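Local coordinates for putative polyphosphate kinase 2 family protein (PDB 3RHF) that probably acts as a polyphosphate kinase of the P-loop NTPase clan, transferring phosphate groups between polyphosphate and nucleotides, at residues Leu80-Thr85 with Val184-Ser189; Asp120-Ile125 with Arg140-Asp145; Ala165-Phe170 with Glu233-Glu238. All coordinates share one frame; numbering follows the deposited sequence.

Contact 1: residues Leu80-Thr85 with Val184-Ser189; sequences LQAMDT and VMLNIS. With PO4 (phosphate ion), chain I.
L80-A82 and V184-L186 pair as neighbouring parallel strands in the buried sheet, where strand 75-82 runs between 135-139 and 179-187 and breaks off into a phosphate-binding loop. The short segments diverge by only 27°, and their axes approach to 4.8 Å. Two backbone bonds fix the register: Q81 N donates to V184 O (3.0 Å) and L186 N donates to Q81 O (3.0 Å). Q81 thus uses both its N-H and its carbonyl on the same neighbour, as parallel pairing requires.

The side chains of L80, A82, V184 and L186 share one face of the sheet. L80 and V184 lie side by side: with CG1 anti to its backbone N (chi1 157°), V184 presents that methyl to L80 CD2 at 3.4 Å. Further along, A82 CB meets L186 CB at 3.6 Å. Past the strand ends, the tips of T85 and I188 cross at about a right angle, T85 CG2 lying 3.3 Å from I188 CD1. Q81 and M185 occupy the other face, where helix 221-235 covers M185.

T85 N donates to phosphate O1 at 2.8 Å, and the ion, probably from the crystallisation liquor, is also gripped by G87 N, G89 N and K88 NZ. A loop at the end of a central parallel strand, wrapping a phosphate with backbone N-H groups and a lysine, is characteristic of a P-loop, here a variant of the Walker A motif.

Contact 2: residues Asp120-Ile125 with Arg140-Asp145; sequences DFLWRI and RSQYED
F121, L122 and I125 pack against Q142 and D145 with no direct hydrogen bond between the two segments; waters carry the polar part. The F121 side chain stands between its own backbone N and carbonyl carbon (chi1 78°), which brings the ring edge to the opposite segment: CD1 lies 3.5 Å from D145 OD2, and Q142 O also sits at the edge near the ring plane. The F121 and D145 side chains run past each other in opposite directions, their planes 65° apart, which rules out stacking. One face of the ring is met by L122 CG, offset toward the rim.

Q142 has CG between its backbone N and carbonyl carbon, and its chain bends at chi2 (-88°). Its CB fits against L122 CD2 (3.6 Å) and I125 CG1 (3.9 Å), while OE1 approaches I125 CG2. Next to it, S141 OG accepts from Y143 N at 3.1 Å, forming an ST turn; the same hydroxyl also bonds to Q81.

R124 reaches over in a nearly extended chain. Its NE donates to one water (2.7 Å), and its NH2 to a second (2.9 Å) that lies at the guanidinium edge, in its plane. Both waters lie within bonding distance of D145 OD2, the first also of F121 O and the second of S141 O. R124 NH1 is held separately by E116 and K110 O. R124 NH2 and D145 OD2, 4.8 Å apart, make no direct ion pair; the waters between them probably relay and soften the attraction. The polar side is thus water-mediated, whereas the apolar side packs directly.

Contact 3: residues Ala165-Phe170 with Glu233-Glu238; sequences AAINDF and EKTSTE
N168, within helix 157-176, comes alongside T235, the last residue of helix 221-235, with their CA atoms 6.1 Å apart; S236 is the first residue to leave helical geometry. The N168 side chain leans across with CG anti to its carbonyl carbon (chi1 -74°), and its ND2 donates to K234 O at 3.0 Å in a nearly straight bond (166° at the hydrogen). The acceptor lies within 1° of the N168 amide plane.

The other end of that amide rests on T235: OD1 is 3.3 Å from T235 CA and 3.5 Å from T235 CB, the two side chains crossing at about a right angle. A water lies 2.9 Å from N168 OD1, placed to donate to it, and 3.1 Å from T237 OG1, which also bonds to A240 N. T235 OG1 is instead engaged by A231 O and W242 NE1. Apolar contact is light, I167 CG2 and T235 CG2 being 4.2 Å apart.

A side-chain amide from one helix thus binds a carbonyl at the C-terminal end of another. This joins two helices of one outer layer in the three-layer alpha/beta/alpha sandwich.

How the contacts relate
Contact 1 holds the phosphate site, and contact 2 connects to it through the Q81 side chain on strand 75-82: Q81 OE1 is 2.7 Å from S141 OG and Q81 NE2 2.7 Å from E144 OE2, although the contact centres are 17 Å apart. A second tie is the salt bridge of R140 with D84 in the P-loop. Contact 3 lies further out: its nearest atoms stay about 9 Å from contact 1, but it packs on contact 2, where Y143 CE1 is 3.1 Å from T235 OG1 and F121 CZ 3.9 Å from I167 CG1. K183 also bonds to both Y143 OH and T235 O. The 140-145 loop therefore bridges the sheet strand and the helical layer.

Contact 1: residues Leu80-Thr85 with Val184-Ser189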
loop_
_atom_site.group_PDB
_atom_site.type_symbol
_atom_site.label_atom_id
_atom_site.label_comp_id
_atom_site.label_asym_id
_atom_site.label_seq_id
_atom_site.Cartn_x
_atom_site.Cartn_y
_atom_site.Cartn_z
ATOM N N LEU A 80 -6.640 2.715 -14.041
ATOM C CA LEU A 80 -7.467 1.536 -14.313
ATOM C C LEU A 80 -8.957 1.821 -14.427
ATOM O O LEU A 80 -9.539 2.397 -13.526
ATOM C CB LEU A 80 -7.290 0.511 -13.255
ATOM C CG LEU A 80 -5.877 -0.006 -13.255
ATOM C CD1 LEU A 80 -5.612 -0.576 -11.850
ATOM C CD2 LEU A 80 -5.682 -1.039 -14.350
ATOM N N GLN A 81 -9.560 1.397 -15.535
ATOM C CA GLN A 81 -11.028 1.336 -15.655
ATOM C C GLN A 81 -11.437 -0.064 -16.020
ATOM O O GLN A 81 -10.719 -0.758 -16.774
ATOM C CB GLN A 81 -11.507 2.268 -16.757
ATOM C CG GLN A 81 -11.250 3.761 -16.503
ATOM C CD GLN A 81 -12.239 4.350 -15.572
ATOM O OE1 GLN A 81 -11.973 5.348 -14.933
ATOM N NE2 GLN A 81 -13.383 3.734 -15.469
ATOM N N ALA A 82 -12.589 -0.479 -15.494
ATOM C CA ALA A 82 -13.189 -1.758 -15.823
ATOM C C ALA A 82 -14.568 -1.896 -15.198
ATOM O O ALA A 82 -14.851 -1.255 -14.221
ATOM C CB ALA A 82 -12.313 -2.898 -15.366
HETATM N N MSE A 83 -15.392 -2.778 -15.747
HETATM C CA MSE A 83 -16.661 -3.146 -15.153
HETATM C C MSE A 83 -16.415 -3.916 -13.850
HETATM O O MSE A 83 -15.329 -4.502 -13.662
HETATM C CB MSE A 83 -17.438 -4.041 -16.136
HETATM C CG MSE A 83 -17.669 -3.424 -17.513
HETATM SE SE MSE A 83 -18.753 -1.762 -17.485
HETATM C CE MSE A 83 -20.372 -2.471 -16.607
ATOM N N ASP A 84 -17.414 -3.933 -12.963
ATOM C CA ASP A 84 -17.229 -4.543 -11.659
ATOM C C ASP A 84 -16.995 -6.002 -11.870
ATOM O O ASP A 84 -17.508 -6.562 -12.834
ATOM C CB ASP A 84 -18.420 -4.327 -10.711
ATOM C CG ASP A 84 -18.500 -2.873 -10.156
ATOM O OD1 ASP A 84 -17.467 -2.163 -10.052
ATOM O OD2 ASP A 84 -19.622 -2.427 -9.818
ATOM N N THR A 85 -16.201 -6.634 -10.991
ATOM C CA THR A 85 -15.865 -8.033 -11.175
ATOM C C THR A 85 -14.625 -8.214 -12.060
ATOM O O THR A 85 -13.967 -9.251 -11.987
ATOM C CB THR A 85 -17.142 -8.753 -11.758
ATOM O OG1 THR A 85 -17.756 -9.526 -10.719
ATOM C CG2 THR A 85 -16.857 -9.548 -12.953
ATOM N N VAL A 184 -5.175 1.799 -18.624
ATOM C CA VAL A 184 -5.497 0.404 -18.822
ATOM C C VAL A 184 -6.989 0.195 -18.658
ATOM O O VAL A 184 -7.625 0.661 -17.683
ATOM C CB VAL A 184 -4.735 -0.485 -17.827
ATOM C CG1 VAL A 184 -5.447 -1.787 -17.652
ATOM C CG2 VAL A 184 -3.304 -0.687 -18.314
HETATM N N MSE A 185 -7.575 -0.496 -19.626
HETATM C CA MSE A 185 -8.963 -0.968 -19.460
HETATM C C MSE A 185 -8.967 -2.472 -19.396
HETATM O O MSE A 185 -8.504 -3.153 -20.306
HETATM C CB MSE A 185 -9.854 -0.470 -20.562
HETATM C CG MSE A 185 -11.356 -0.751 -20.277
HETATM SE SE MSE A 185 -12.091 -2.086 -21.546
HETATM C CE MSE A 185 -14.023 -2.027 -20.994
ATOM N N LEU A 186 -9.467 -2.993 -18.296
ATOM C CA LEU A 186 -9.597 -4.438 -18.145
ATOM C C LEU A 186 -10.915 -4.916 -18.740
ATOM O O LEU A 186 -11.971 -4.578 -18.235
ATOM C CB LEU A 186 -9.557 -4.846 -16.657
ATOM C CG LEU A 186 -8.366 -4.391 -15.859
ATOM C CD1 LEU A 186 -8.623 -4.840 -14.458
ATOM C CD2 LEU A 186 -7.094 -4.970 -16.456
ATOM N N ASN A 187 -10.842 -5.740 -19.772
ATOM C CA ASN A 187 -12.005 -6.104 -20.560
ATOM C C ASN A 187 -12.413 -7.579 -20.276
ATOM O O ASN A 187 -11.677 -8.547 -20.555
ATOM C CB ASN A 187 -11.641 -5.863 -22.019
ATOM C CG ASN A 187 -12.777 -6.089 -22.977
ATOM O OD1 ASN A 187 -13.902 -5.604 -22.793
ATOM N ND2 ASN A 187 -12.466 -6.750 -24.064
ATOM N N ILE A 188 -13.574 -7.749 -19.677
ATOM C CA ILE A 188 -14.132 -9.089 -19.536
ATOM C C ILE A 188 -15.396 -9.160 -20.347
ATOM O O ILE A 188 -16.033 -8.128 -20.621
ATOM C CB ILE A 188 -14.394 -9.494 -18.076
ATOM C CG1 ILE A 188 -15.415 -8.549 -17.401
ATOM C CG2 ILE A 188 -13.039 -9.561 -17.321
ATOM C CD1 ILE A 188 -15.741 -8.896 -15.948
ATOM N N SER A 189 -15.730 -10.378 -20.757
ATOM C CA SER A 189 -16.964 -10.640 -21.498
ATOM C C SER A 189 -18.170 -10.550 -20.576
ATOM O O SER A 189 -18.056 -10.775 -19.366
ATOM C CB SER A 189 -16.918 -12.017 -22.132
ATOM O OG SER A 189 -17.008 -13.006 -21.141
HETATM P P PO4 I . -13.434 -5.021 -9.653
HETATM O O1 PO4 I . -14.922 -4.869 -9.183
HETATM O O2 PO4 I . -13.152 -6.597 -9.601
HETATM O O3 PO4 I . -13.160 -4.467 -11.089
HETATM O O4 PO4 I . -12.526 -4.227 -8.661
#

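Contact 2: residues Asp120-Ile125 with Arg140-Asp145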
loop_
_atom_site.group_PDB
_atom_site.type_symbol
_atom_site.label_atom_id
_atom_site.label_comp_id
_atom_site.label_asym_id
_atom_site.label_seq_id
_atom_site.Cartn_x
_atom_site.Cartn_y
_atom_site.Cartn_z
ATOM N N ASP A 120 -15.972 21.581 -11.310
ATOM C CA ASP A 120 -15.714 20.916 -12.564
ATOM C C ASP A 120 -15.208 19.505 -12.265
ATOM O O ASP A 120 -14.619 19.271 -11.231
ATOM C CB ASP A 120 -14.659 21.661 -13.341
ATOM C CG ASP A 120 -14.313 20.958 -14.600
ATOM O OD1 ASP A 120 -15.200 20.965 -15.481
ATOM O OD2 ASP A 120 -13.204 20.378 -14.708
ATOM N N PHE A 121 -15.459 18.572 -13.180
ATOM C CA PHE A 121 -15.286 17.152 -12.892
ATOM C C PHE A 121 -13.836 16.774 -12.684
ATOM O O PHE A 121 -13.582 15.859 -11.937
ATOM C CB PHE A 121 -15.931 16.292 -13.960
ATOM C CG PHE A 121 -15.141 16.179 -15.217
ATOM C CD1 PHE A 121 -14.437 15.034 -15.502
ATOM C CD2 PHE A 121 -15.106 17.213 -16.136
ATOM C CE1 PHE A 121 -13.698 14.937 -16.688
ATOM C CE2 PHE A 121 -14.389 17.119 -17.299
ATOM C CZ PHE A 121 -13.683 15.982 -17.588
ATOM N N LEU A 122 -12.901 17.506 -13.288
ATOM C CA LEU A 122 -11.461 17.323 -13.035
ATOM C C LEU A 122 -10.895 17.868 -11.721
ATOM O O LEU A 122 -9.754 17.570 -11.379
ATOM C CB LEU A 122 -10.646 17.900 -14.177
ATOM C CG LEU A 122 -10.938 17.223 -15.506
ATOM C CD1 LEU A 122 -10.156 17.994 -16.567
ATOM C CD2 LEU A 122 -10.577 15.713 -15.477
ATOM N N TRP A 123 -11.645 18.643 -10.973
ATOM C CA TRP A 123 -11.057 19.263 -9.803
ATOM C C TRP A 123 -10.599 18.160 -8.853
ATOM O O TRP A 123 -9.460 18.155 -8.409
ATOM C CB TRP A 123 -12.054 20.196 -9.144
ATOM C CG TRP A 123 -11.645 20.822 -7.841
ATOM C CD1 TRP A 123 -10.842 21.915 -7.680
ATOM C CD2 TRP A 123 -12.076 20.449 -6.528
ATOM N NE1 TRP A 123 -10.700 22.204 -6.329
ATOM C CE2 TRP A 123 -11.455 21.321 -5.614
ATOM C CE3 TRP A 123 -12.902 19.443 -6.036
ATOM C CZ2 TRP A 123 -11.672 21.252 -4.256
ATOM C CZ3 TRP A 123 -13.110 19.358 -4.672
ATOM C CH2 TRP A 123 -12.490 20.254 -3.796
ATOM N N ARG A 124 -11.457 17.175 -8.578
ATOM C CA ARG A 124 -11.092 16.138 -7.608
ATOM C C ARG A 124 -9.982 15.232 -8.086
ATOM O O ARG A 124 -9.267 14.662 -7.280
ATOM C CB ARG A 124 -12.304 15.324 -7.203
ATOM C CG ARG A 124 -12.910 14.493 -8.322
ATOM C CD ARG A 124 -14.025 13.680 -7.762
ATOM N NE ARG A 124 -14.506 12.627 -8.636
ATOM C CZ ARG A 124 -15.074 11.503 -8.180
ATOM N NH1 ARG A 124 -15.214 11.256 -6.852
ATOM N NH2 ARG A 124 -15.469 10.588 -9.044
ATOM N N ILE A 125 -9.816 15.145 -9.395
ATOM C CA ILE A 125 -8.818 14.304 -9.966
ATOM C C ILE A 125 -7.437 14.940 -9.891
ATOM O O ILE A 125 -6.454 14.258 -9.512
ATOM C CB ILE A 125 -9.106 13.966 -11.431
ATOM C CG1 ILE A 125 -10.569 13.539 -11.666
ATOM C CG2 ILE A 125 -8.173 12.801 -11.858
ATOM C CD1 ILE A 125 -10.973 12.233 -10.928
ATOM N N ARG A 140 -10.455 3.540 -10.834
ATOM C CA ARG A 140 -11.380 4.470 -11.478
ATOM C C ARG A 140 -10.727 5.846 -11.572
ATOM O O ARG A 140 -9.723 6.087 -10.918
ATOM C CB ARG A 140 -12.727 4.539 -10.772
ATOM C CG ARG A 140 -13.438 3.227 -10.685
ATOM C CD ARG A 140 -14.686 3.421 -9.863
ATOM N NE ARG A 140 -15.482 2.214 -9.765
ATOM C CZ ARG A 140 -15.331 1.259 -8.849
ATOM N NH1 ARG A 140 -16.144 0.208 -8.896
ATOM N NH2 ARG A 140 -14.388 1.329 -7.898
ATOM N N SER A 141 -11.276 6.704 -12.417
ATOM C CA SER A 141 -10.606 7.923 -12.802
ATOM C C SER A 141 -11.544 9.024 -13.333
ATOM O O SER A 141 -12.761 9.040 -13.058
ATOM C CB SER A 141 -9.601 7.587 -13.876
ATOM O OG SER A 141 -10.274 7.467 -15.103
ATOM N N GLN A 142 -10.946 9.963 -14.055
ATOM C CA GLN A 142 -11.685 11.044 -14.699
ATOM C C GLN A 142 -12.659 10.530 -15.788
ATOM O O GLN A 142 -13.651 11.194 -16.102
ATOM C CB GLN A 142 -10.733 12.072 -15.295
ATOM C CG GLN A 142 -9.810 11.570 -16.423
ATOM C CD GLN A 142 -8.520 10.996 -15.916
ATOM O OE1 GLN A 142 -8.418 10.643 -14.724
ATOM N NE2 GLN A 142 -7.504 10.884 -16.815
ATOM N N TYR A 143 -12.380 9.343 -16.313
ATOM C CA TYR A 143 -13.199 8.723 -17.312
ATOM C C TYR A 143 -14.584 8.333 -16.820
ATOM O O TYR A 143 -15.520 8.267 -17.630
ATOM C CB TYR A 143 -12.461 7.527 -17.927
ATOM C CG TYR A 143 -11.323 8.034 -18.805
ATOM C CD1 TYR A 143 -11.546 8.406 -20.106
ATOM C CD2 TYR A 143 -10.041 8.186 -18.300
ATOM C CE1 TYR A 143 -10.489 8.896 -20.922
ATOM C CE2 TYR A 143 -8.992 8.671 -19.084
ATOM C CZ TYR A 143 -9.227 9.043 -20.392
ATOM O OH TYR A 143 -8.179 9.510 -21.157
ATOM N N GLU A 144 -14.744 8.113 -15.520
ATOM C CA GLU A 144 -16.060 7.783 -15.003
ATOM C C GLU A 144 -17.064 8.806 -15.496
ATOM O O GLU A 144 -18.243 8.451 -15.786
ATOM C CB GLU A 144 -16.110 7.731 -13.481
ATOM C CG GLU A 144 -15.351 6.555 -12.885
ATOM C CD GLU A 144 -16.028 5.217 -13.127
ATOM O OE1 GLU A 144 -17.049 4.949 -12.488
ATOM O OE2 GLU A 144 -15.544 4.410 -13.933
ATOM N N ASP A 145 -16.592 10.061 -15.637
ATOM C CA ASP A 145 -17.477 11.154 -16.007
ATOM C C ASP A 145 -17.815 11.191 -17.487
ATOM O O ASP A 145 -18.600 12.015 -17.877
ATOM C CB ASP A 145 -16.914 12.475 -15.535
ATOM C CG ASP A 145 -16.877 12.559 -14.031
ATOM O OD1 ASP A 145 -17.967 12.679 -13.425
ATOM O OD2 ASP A 145 -15.769 12.497 -13.451
HETATM O O HOH W 1 -15.041 13.594 -11.070
HETATM O O HOH W 2 -14.811 10.488 -11.818
#

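Contact 3: residues Ala165-Phe170 with Glu233-Glu238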
loop_
_atom_site.group_PDB
_atom_site.type_symbol
_atom_site.label_atom_id
_atom_site.label_comp_id
_atom_site.label_asym_id
_atom_site.label_seq_id
_atom_site.Cartn_x
_atom_site.Cartn_y
_atom_site.Cartn_z
ATOM N N ALA A 165 -12.444 16.622 -24.516
ATOM C CA ALA A 165 -11.399 17.577 -24.830
ATOM C C ALA A 165 -10.697 18.006 -23.542
ATOM O O ALA A 165 -9.491 18.191 -23.554
ATOM C CB ALA A 165 -11.931 18.793 -25.629
ATOM N N ALA A 166 -11.423 18.123 -22.435
ATOM C CA ALA A 166 -10.778 18.529 -21.173
ATOM C C ALA A 166 -9.781 17.467 -20.646
ATOM O O ALA A 166 -8.654 17.783 -20.199
ATOM C CB ALA A 166 -11.814 18.855 -20.135
ATOM N N ILE A 167 -10.211 16.207 -20.724
ATOM C CA ILE A 167 -9.407 15.068 -20.349
ATOM C C ILE A 167 -8.093 15.111 -21.138
ATOM O O ILE A 167 -7.020 15.097 -20.569
ATOM C CB ILE A 167 -10.216 13.746 -20.567
ATOM C CG1 ILE A 167 -11.275 13.580 -19.471
ATOM C CG2 ILE A 167 -9.352 12.573 -20.550
ATOM C CD1 ILE A 167 -12.373 12.561 -19.782
ATOM N N ASN A 168 -8.167 15.225 -22.449
ATOM C CA ASN A 168 -6.979 15.269 -23.260
ATOM C C ASN A 168 -6.041 16.421 -22.914
ATOM O O ASN A 168 -4.815 16.244 -22.929
ATOM C CB ASN A 168 -7.364 15.320 -24.724
ATOM C CG ASN A 168 -7.880 13.973 -25.241
ATOM O OD1 ASN A 168 -7.575 12.892 -24.689
ATOM N ND2 ASN A 168 -8.644 14.025 -26.306
ATOM N N ASP A 169 -6.612 17.576 -22.580
ATOM C CA ASP A 169 -5.848 18.762 -22.193
ATOM C C ASP A 169 -5.182 18.545 -20.862
ATOM O O ASP A 169 -3.996 18.832 -20.715
ATOM C CB ASP A 169 -6.732 19.993 -22.091
ATOM C CG ASP A 169 -5.955 21.234 -21.580
ATOM O OD1 ASP A 169 -5.172 21.848 -22.369
ATOM O OD2 ASP A 169 -6.111 21.619 -20.381
ATOM N N PHE A 170 -5.946 18.000 -19.923
ATOM C CA PHE A 170 -5.441 17.515 -18.645
ATOM C C PHE A 170 -4.325 16.515 -18.765
ATOM O O PHE A 170 -3.208 16.714 -18.222
ATOM C CB PHE A 170 -6.567 16.866 -17.937
ATOM C CG PHE A 170 -6.227 16.261 -16.659
ATOM C CD1 PHE A 170 -5.689 17.018 -15.633
ATOM C CD2 PHE A 170 -6.532 14.958 -16.420
ATOM C CE1 PHE A 170 -5.421 16.452 -14.395
ATOM C CE2 PHE A 170 -6.289 14.396 -15.173
ATOM C CZ PHE A 170 -5.722 15.145 -14.170
ATOM N N GLU A 233 -11.949 6.280 -28.850
ATOM C CA GLU A 233 -11.760 7.025 -30.102
ATOM C C GLU A 233 -11.423 8.456 -29.770
ATOM O O GLU A 233 -10.726 9.101 -30.505
ATOM C CB GLU A 233 -13.024 7.015 -30.998
ATOM C CG GLU A 233 -13.302 5.646 -31.714
ATOM C CD GLU A 233 -14.692 5.576 -32.425
ATOM O OE1 GLU A 233 -15.189 6.690 -32.776
ATOM O OE2 GLU A 233 -15.252 4.436 -32.617
ATOM N N LYS A 234 -11.958 8.965 -28.671
ATOM C CA LYS A 234 -11.819 10.383 -28.349
ATOM C C LYS A 234 -10.527 10.697 -27.594
ATOM O O LYS A 234 -9.988 11.774 -27.798
ATOM C CB LYS A 234 -13.030 10.867 -27.536
ATOM C CG LYS A 234 -14.410 10.704 -28.263
ATOM C CD LYS A 234 -14.797 11.952 -29.087
ATOM C CE LYS A 234 -15.919 11.699 -30.093
ATOM N NZ LYS A 234 -15.663 12.521 -31.315
ATOM N N THR A 235 -10.031 9.760 -26.759
ATOM C CA THR A 235 -9.007 10.060 -25.738
ATOM C C THR A 235 -7.748 9.189 -25.735
ATOM O O THR A 235 -6.872 9.380 -24.868
ATOM C CB THR A 235 -9.602 10.022 -24.311
ATOM O OG1 THR A 235 -10.027 8.685 -23.973
ATOM C CG2 THR A 235 -10.768 10.974 -24.198
ATOM N N SER A 236 -7.636 8.264 -26.696
ATOM C CA SER A 236 -6.408 7.527 -26.889
ATOM C C SER A 236 -5.438 8.310 -27.794
ATOM O O SER A 236 -5.554 8.302 -29.014
ATOM C CB SER A 236 -6.690 6.157 -27.472
ATOM O OG SER A 236 -5.486 5.449 -27.759
ATOM N N THR A 237 -4.439 8.943 -27.179
ATOM C CA THR A 237 -3.503 9.780 -27.890
ATOM C C THR A 237 -2.076 9.225 -27.921
ATOM O O THR A 237 -1.748 8.273 -27.226
ATOM C CB THR A 237 -3.519 11.160 -27.280
ATOM O OG1 THR A 237 -3.016 11.099 -25.936
ATOM C CG2 THR A 237 -4.947 11.708 -27.277
ATOM N N GLU A 238 -1.237 9.811 -28.764
ATOM C CA GLU A 238 0.174 9.491 -28.782
ATOM C C GLU A 238 0.839 9.643 -27.379
ATOM O O GLU A 238 1.598 8.784 -26.990
ATOM C CB GLU A 238 0.907 10.326 -29.859
HETATM O O HOH W 3 -4.992 12.062 -23.797
#